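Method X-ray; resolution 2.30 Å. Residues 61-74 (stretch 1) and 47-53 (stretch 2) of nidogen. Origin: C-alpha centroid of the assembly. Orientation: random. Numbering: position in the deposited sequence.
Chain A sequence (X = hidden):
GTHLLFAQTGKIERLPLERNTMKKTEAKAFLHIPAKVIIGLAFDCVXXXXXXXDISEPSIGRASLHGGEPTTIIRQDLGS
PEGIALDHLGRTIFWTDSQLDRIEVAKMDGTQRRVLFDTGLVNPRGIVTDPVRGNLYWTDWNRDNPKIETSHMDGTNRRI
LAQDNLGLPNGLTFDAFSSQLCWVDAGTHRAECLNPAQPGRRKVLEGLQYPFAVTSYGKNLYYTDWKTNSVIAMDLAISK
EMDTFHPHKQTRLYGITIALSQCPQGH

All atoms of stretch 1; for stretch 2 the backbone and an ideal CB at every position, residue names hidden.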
ATOM      1  N   GLY A  61      -4.724  -0.907  14.128  1.00 20.03           N
ATOM      2  CA  GLY A  61      -5.720  -0.797  15.176  1.00 21.55           C
ATOM      3  C   GLY A  61      -6.958  -1.651  14.993  1.00 23.34           C
ATOM      4  O   GLY A  61      -7.100  -2.371  14.000  1.00 23.95           O
ATOM      5  N   ARG A  62      -7.860  -1.563  15.964  1.00 24.51           N
ATOM      6  CA  ARG A  62      -9.098  -2.331  15.932  1.00 25.07           C
ATOM      7  C   ARG A  62     -10.204  -1.689  16.758  1.00 26.36           C
ATOM      8  O   ARG A  62      -9.943  -0.932  17.696  1.00 26.05           O
ATOM      9  CB  ARG A  62      -8.858  -3.760  16.423  1.00 24.34           C
ATOM     10  CG  ARG A  62      -8.373  -3.857  17.860  1.00 22.67           C
ATOM     11  CD  ARG A  62      -8.302  -5.305  18.317  1.00 19.14           C
ATOM     12  NE  ARG A  62      -7.881  -5.405  19.706  1.00 18.89           N
ATOM     13  CZ  ARG A  62      -7.802  -6.541  20.391  1.00 19.59           C
ATOM     14  NH1 ARG A  62      -8.114  -7.699  19.819  1.00 17.07           N
ATOM     15  NH2 ARG A  62      -7.410  -6.516  21.654  1.00 19.33           N
ATOM     16  N   ALA A  63     -11.440  -2.034  16.414  1.00 27.11           N
ATOM     17  CA  ALA A  63     -12.621  -1.522  17.097  1.00 28.09           C
ATOM     18  C   ALA A  63     -13.785  -2.467  16.840  1.00 29.08           C
ATOM     19  O   ALA A  63     -13.901  -3.029  15.749  1.00 28.60           O
ATOM     20  CB  ALA A  63     -12.958  -0.130  16.581  1.00 27.48           C
ATOM     21  N   SER A  64     -14.623  -2.671  17.852  1.00 30.33           N
ATOM     22  CA  SER A  64     -15.793  -3.534  17.710  1.00 31.82           C
ATOM     23  C   SER A  64     -16.739  -2.909  16.690  1.00 31.54           C
ATOM     24  O   SER A  64     -16.815  -1.681  16.573  1.00 31.13           O
ATOM     25  CB  SER A  64     -16.530  -3.680  19.047  1.00 32.67           C
ATOM     26  OG  SER A  64     -15.744  -4.365  20.005  1.00 36.04           O
ATOM     27  N   LEU A  65     -17.436  -3.753  15.937  1.00 32.12           N
ATOM     28  CA  LEU A  65     -18.378  -3.272  14.934  1.00 33.59           C
ATOM     29  C   LEU A  65     -19.547  -2.573  15.618  1.00 34.53           C
ATOM     30  O   LEU A  65     -20.053  -1.563  15.128  1.00 35.39           O
ATOM     31  CB  LEU A  65     -18.901  -4.432  14.080  1.00 31.73           C
ATOM     32  CG  LEU A  65     -19.801  -4.045  12.897  1.00 29.94           C
ATOM     33  CD1 LEU A  65     -18.989  -3.270  11.868  1.00 28.02           C
ATOM     34  CD2 LEU A  65     -20.422  -5.286  12.269  1.00 28.63           C
ATOM     35  N   HIS A  66     -19.946  -3.106  16.769  1.00 36.47           N
ATOM     36  CA  HIS A  66     -21.062  -2.565  17.537  1.00 40.33           C
ATOM     37  C   HIS A  66     -20.600  -1.533  18.567  1.00 41.62           C
ATOM     38  O   HIS A  66     -20.217  -1.884  19.689  1.00 43.46           O
ATOM     39  CB  HIS A  66     -21.820  -3.705  18.230  1.00 41.43           C
ATOM     40  CG  HIS A  66     -22.254  -4.798  17.299  1.00 44.00           C
ATOM     41  ND1 HIS A  66     -23.104  -4.578  16.234  1.00 45.28           N
ATOM     42  CD2 HIS A  66     -21.951  -6.117  17.269  1.00 44.73           C
ATOM     43  CE1 HIS A  66     -23.304  -5.714  15.590  1.00 45.41           C
ATOM     44  NE2 HIS A  66     -22.616  -6.665  16.198  1.00 45.68           N
ATOM     45  N   GLY A  67     -20.641  -0.259  18.177  1.00 42.87           N
ATOM     46  CA  GLY A  67     -20.232   0.822  19.061  1.00 43.85           C
ATOM     47  C   GLY A  67     -18.728   1.025  19.075  1.00 44.42           C
ATOM     48  O   GLY A  67     -18.217   1.902  18.385  1.00 46.41           O
ATOM     49  N   GLY A  68     -18.048   0.241  19.907  1.00 43.47           N
ATOM     50  CA  GLY A  68     -16.599   0.272  20.035  1.00 43.04           C
ATOM     51  C   GLY A  68     -15.748   1.503  19.754  1.00 43.17           C
ATOM     52  O   GLY A  68     -15.785   2.094  18.669  1.00 43.65           O
ATOM     53  N   GLU A  69     -14.923   1.848  20.737  1.00 42.43           N
ATOM     54  CA  GLU A  69     -13.996   2.969  20.633  1.00 41.45           C
ATOM     55  C   GLU A  69     -12.738   2.420  19.939  1.00 38.90           C
ATOM     56  O   GLU A  69     -12.311   1.302  20.223  1.00 39.03           O
ATOM     57  CB  GLU A  69     -13.654   3.468  22.042  1.00 44.08           C
ATOM     58  CG  GLU A  69     -12.790   4.726  22.093  1.00 48.70           C
ATOM     59  CD  GLU A  69     -13.482   5.956  21.523  1.00 50.77           C
ATOM     60  OE1 GLU A  69     -14.731   6.028  21.560  1.00 52.14           O
ATOM     61  OE2 GLU A  69     -12.765   6.862  21.043  1.00 53.21           O
ATOM     62  N   PRO A  70     -12.166   3.170  18.983  1.00 36.61           N
ATOM     63  CA  PRO A  70     -10.962   2.714  18.274  1.00 36.19           C
ATOM     64  C   PRO A  70      -9.730   2.601  19.175  1.00 36.66           C
ATOM     65  O   PRO A  70      -9.443   3.509  19.960  1.00 38.09           O
ATOM     66  CB  PRO A  70     -10.771   3.794  17.207  1.00 35.42           C
ATOM     67  CG  PRO A  70     -11.349   5.020  17.852  1.00 34.96           C
ATOM     68  CD  PRO A  70     -12.613   4.474  18.466  1.00 35.48           C
ATOM     69  N   THR A  71      -9.018   1.478  19.080  1.00 36.06           N
ATOM     70  CA  THR A  71      -7.813   1.260  19.882  1.00 36.13           C
ATOM     71  C   THR A  71      -6.644   0.786  19.023  1.00 34.67           C
ATOM     72  O   THR A  71      -6.796  -0.101  18.183  1.00 36.43           O
ATOM     73  CB  THR A  71      -8.031   0.232  21.013  1.00 37.44           C
ATOM     74  OG1 THR A  71      -8.305  -1.057  20.452  1.00 41.16           O
ATOM     75  CG2 THR A  71      -9.189   0.648  21.912  1.00 40.72           C
ATOM     76  N   THR A  72      -5.484   1.397  19.232  1.00 31.49           N
ATOM     77  CA  THR A  72      -4.269   1.055  18.500  1.00 28.67           C
ATOM     78  C   THR A  72      -3.535  -0.086  19.204  1.00 26.43           C
ATOM     79  O   THR A  72      -3.343  -0.036  20.416  1.00 26.40           O
ATOM     80  CB  THR A  72      -3.338   2.269  18.421  1.00 27.99           C
ATOM     81  OG1 THR A  72      -4.059   3.375  17.866  1.00 28.79           O
ATOM     82  CG2 THR A  72      -2.132   1.966  17.555  1.00 28.74           C
ATOM     83  N   ILE A  73      -3.159  -1.122  18.456  1.00 24.13           N
ATOM     84  CA  ILE A  73      -2.446  -2.251  19.046  1.00 24.20           C
ATOM     85  C   ILE A  73      -0.950  -2.243  18.759  1.00 25.23           C
ATOM     86  O   ILE A  73      -0.163  -2.710  19.580  1.00 27.24           O
ATOM     87  CB  ILE A  73      -3.071  -3.633  18.672  1.00 23.20           C
ATOM     88  CG1 ILE A  73      -3.235  -3.778  17.157  1.00 22.50           C
ATOM     89  CG2 ILE A  73      -4.404  -3.820  19.393  1.00 20.87           C
ATOM     90  CD1 ILE A  73      -3.885  -5.093  16.728  1.00 19.98           C
ATOM     91  N   ILE A  74      -0.554  -1.700  17.608  1.00 25.10           N
ATOM     92  CA  ILE A  74       0.863  -1.627  17.248  1.00 24.63           C
ATOM     93  C   ILE A  74       1.253  -0.274  16.653  1.00 27.12           C
ATOM     94  O   ILE A  74       0.542   0.266  15.807  1.00 27.49           O
ATOM     95  CB  ILE A  74       1.272  -2.739  16.255  1.00 21.02           C
ATOM     96  CG1 ILE A  74       0.941  -4.122  16.835  1.00 19.13           C
ATOM     97  CG2 ILE A  74       2.757  -2.639  15.958  1.00 18.68           C
ATOM     98  CD1 ILE A  74       1.372  -5.297  15.967  1.00 16.63           C
ATOM     99  N   UNK A  47     -15.636 -12.291  17.130  1.00 31.34           N
ATOM    100  CA  UNK A  47     -15.905 -11.195  18.064  1.00 31.37           C
ATOM    101  C   UNK A  47     -16.516  -9.968  17.392  1.00 31.06           C
ATOM    102  O   UNK A  47     -16.868  -8.999  18.069  1.00 30.94           O
ATOM    103  CB  UNK A  47     -14.610 -10.791  18.771  1.00 31.37           C
ATOM    104  N   UNK A  48     -16.669 -10.028  16.069  1.00 30.23           N
ATOM    105  CA  UNK A  48     -17.232  -8.931  15.277  1.00 29.84           C
ATOM    106  C   UNK A  48     -16.360  -7.686  15.448  1.00 28.40           C
ATOM    107  O   UNK A  48     -16.837  -6.627  15.860  1.00 28.34           O
ATOM    108  CB  UNK A  48     -18.676  -8.641  15.692  1.00 29.84           C
ATOM    109  N   UNK A  49     -15.073  -7.827  15.148  1.00 26.59           N
ATOM    110  CA  UNK A  49     -14.133  -6.724  15.290  1.00 24.24           C
ATOM    111  C   UNK A  49     -13.459  -6.367  13.969  1.00 22.94           C
ATOM    112  O   UNK A  49     -13.007  -7.241  13.224  1.00 21.79           O
ATOM    113  CB  UNK A  49     -13.072  -7.074  16.335  1.00 24.24           C
ATOM    114  N   UNK A  50     -13.408  -5.067  13.694  1.00 21.42           N
ATOM    115  CA  UNK A  50     -12.788  -4.533  12.487  1.00 19.42           C
ATOM    116  C   UNK A  50     -11.318  -4.185  12.760  1.00 19.76           C
ATOM    117  O   UNK A  50     -11.008  -3.519  13.747  1.00 19.91           O
ATOM    118  CB  UNK A  50     -13.550  -3.302  11.992  1.00 19.42           C
ATOM    119  N   UNK A  51     -10.417  -4.683  11.911  1.00 18.05           N
ATOM    120  CA  UNK A  51      -8.989  -4.397  12.032  1.00 17.44           C
ATOM    121  C   UNK A  51      -8.548  -3.520  10.854  1.00 17.61           C
ATOM    122  O   UNK A  51      -9.109  -3.622   9.751  1.00 16.66           O
ATOM    123  CB  UNK A  51      -8.176  -5.692  12.080  1.00 17.44           C
ATOM    124  N   UNK A  52      -7.536  -2.678  11.085  1.00 16.81           N
ATOM    125  CA  UNK A  52      -7.028  -1.780  10.045  1.00 17.94           C
ATOM    126  C   UNK A  52      -5.558  -1.422  10.181  1.00 17.61           C
ATOM    127  O   UNK A  52      -4.951  -1.599  11.237  1.00 16.35           O
ATOM    128  CB  UNK A  52      -7.850  -0.489  10.044  1.00 17.94           C
ATOM    129  N   UNK A  53      -5.000  -0.912   9.089  1.00 17.68           N
ATOM    130  CA  UNK A  53      -3.621  -0.456   9.068  1.00 17.76           C
ATOM    131  C   UNK A  53      -3.668   1.021   8.702  1.00 17.92           C
ATOM    132  O   UNK A  53      -4.500   1.451   7.897  1.00 18.17           O
ATOM    133  CB  UNK A  53      -2.764  -1.261   8.090  1.00 17.76           C
TER

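Residues 61-64 form a strand against which positions 49-53 run antiparallel, so CB atoms alternate between the sheet's two faces: 49 and 51 share one with R62 and S64, 50 and 52 the other with A63.

Stretch 1 has nothing within 5.5 Å of the CB at position 47 and sets no limit there, so nearly any residue would serve; it is D47.

At position 48 phi/psi is 60/56, a left-handed conformation that favours glycine, asparagine or aspartate but does not exclude others. The carbonyl accepts a hydrogen bond from L65 (L65 N to 48 O, 2.9 Å). The CB points toward L65 and H66 without touching closely, leaving room for a long chain. In K48 the CB lies 4.4 Å from H66 CD2, and the rest of the chain leads away.

Position 49 is a non-hydrogen-bonded partner of S64, its CB 5.4 Å from R62 CB. Extended angles and these mixed surroundings suit valine, isoleucine or threonine. V49 is deposited, with CG1 3.9 Å from R62 CB and CG2 4.3 Å from S64 OG.

Position 50 pairs with A63 through two backbone hydrogen bonds, 50 N to A63 O at 2.9 Å and A63 N to 50 O at 3.1 Å. Its CB is 5.4 Å from L65 CD1, so a beta-branched apolar residue fits. It is V50, whose CG2 reaches 4.0 Å from L65 CD1.

Position 51 lies opposite R62, whose extended side chain offers aliphatic carbons and a guanidinium donor beyond them, with I73 nearby. A long aromatic residue with a polar tip would use both, tyrosine above all; phenylalanine would use the aliphatic part alone. In Y51, R62 CB sits over the ring face, 4.0 Å from the ring centroid, R62 NH1 donates a hydrogen bond to Y51 OH (3.1 Å), and I73 CD1 meets the ring edge, 4.2 Å from Y51 CE2.

Position 52 pairs with G61, joined by 52 N to G61 O and G61 N to 52 O, both 3.0 Å. Because G61 has no side chain, a broad surface opens beside its backbone, leading to A63 and P70; a large flat apolar or aromatic residue suits it. W52 lays its five-membered ring over G61 CA (3.9 Å to the ring centroid); an ideal CB on G61 would clash, 2.8 Å from W52 CZ2. Farther out, A63 CB is 3.8 Å from W52 CZ3, and P70 CB touches the edge at W52 CH2 (3.7 Å).

Position 53 points away, so stretch 1 sets little constraint; its extended backbone suits beta-branched residues. T53 OG1 is hydrogen-bonded elsewhere in the structure.

Stretch 2, residues 47-53: DKVVYWT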
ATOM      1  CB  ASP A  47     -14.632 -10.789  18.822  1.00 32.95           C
ATOM      2  CG  ASP A  47     -14.226 -11.803  19.891  1.00 35.63           C
ATOM      3  OD1 ASP A  47     -15.110 -12.526  20.407  1.00 35.75           O
ATOM      4  OD2 ASP A  47     -13.021 -11.863  20.225  1.00 33.49           O
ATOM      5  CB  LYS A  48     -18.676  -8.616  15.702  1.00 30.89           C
ATOM      6  CG  LYS A  48     -19.516  -9.821  16.123  1.00 33.99           C
ATOM      7  CD  LYS A  48     -19.650 -10.869  15.036  1.00 36.08           C
ATOM      8  CE  LYS A  48     -20.369 -12.099  15.575  1.00 39.45           C
ATOM      9  NZ  LYS A  48     -20.471 -13.189  14.552  1.00 42.24           N
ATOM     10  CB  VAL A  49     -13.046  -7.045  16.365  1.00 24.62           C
ATOM     11  CG1 VAL A  49     -12.073  -5.878  16.522  1.00 24.26           C
ATOM     12  CG2 VAL A  49     -13.701  -7.341  17.701  1.00 25.54           C
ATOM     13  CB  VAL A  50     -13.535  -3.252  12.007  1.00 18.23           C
ATOM     14  CG1 VAL A  50     -12.880  -2.680  10.749  1.00 17.83           C
ATOM     15  CG2 VAL A  50     -15.001  -3.569  11.735  1.00 16.31           C
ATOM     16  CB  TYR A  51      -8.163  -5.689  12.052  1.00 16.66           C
ATOM     17  CG  TYR A  51      -8.255  -6.471  13.343  1.00 18.38           C
ATOM     18  CD1 TYR A  51      -9.414  -7.169  13.676  1.00 18.17           C
ATOM     19  CD2 TYR A  51      -7.179  -6.517  14.231  1.00 19.05           C
ATOM     20  CE1 TYR A  51      -9.501  -7.888  14.858  1.00 19.48           C
ATOM     21  CE2 TYR A  51      -7.258  -7.240  15.421  1.00 18.26           C
ATOM     22  CZ  TYR A  51      -8.423  -7.920  15.725  1.00 18.94           C
ATOM     23  OH  TYR A  51      -8.532  -8.614  16.903  1.00 21.19           O
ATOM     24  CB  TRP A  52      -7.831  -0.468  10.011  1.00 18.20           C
ATOM     25  CG  TRP A  52      -7.642   0.413  11.237  1.00 19.46           C
ATOM     26  CD1 TRP A  52      -6.579   1.230  11.513  1.00 19.44           C
ATOM     27  CD2 TRP A  52      -8.533   0.532  12.350  1.00 19.55           C
ATOM     28  NE1 TRP A  52      -6.751   1.841  12.732  1.00 20.71           N
ATOM     29  CE2 TRP A  52      -7.940   1.431  13.267  1.00 18.76           C
ATOM     30  CE3 TRP A  52      -9.777  -0.035  12.665  1.00 20.06           C
ATOM     31  CZ2 TRP A  52      -8.546   1.774  14.476  1.00 20.68           C
ATOM     32  CZ3 TRP A  52     -10.380   0.305  13.870  1.00 20.62           C
ATOM     33  CH2 TRP A  52      -9.761   1.202  14.762  1.00 19.69           C
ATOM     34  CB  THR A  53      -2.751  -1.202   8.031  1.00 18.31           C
ATOM     35  OG1 THR A  53      -3.167  -0.859   6.702  1.00 16.88           O
ATOM     36  CG2 THR A  53      -2.843  -2.703   8.236  1.00 18.60           C
TER
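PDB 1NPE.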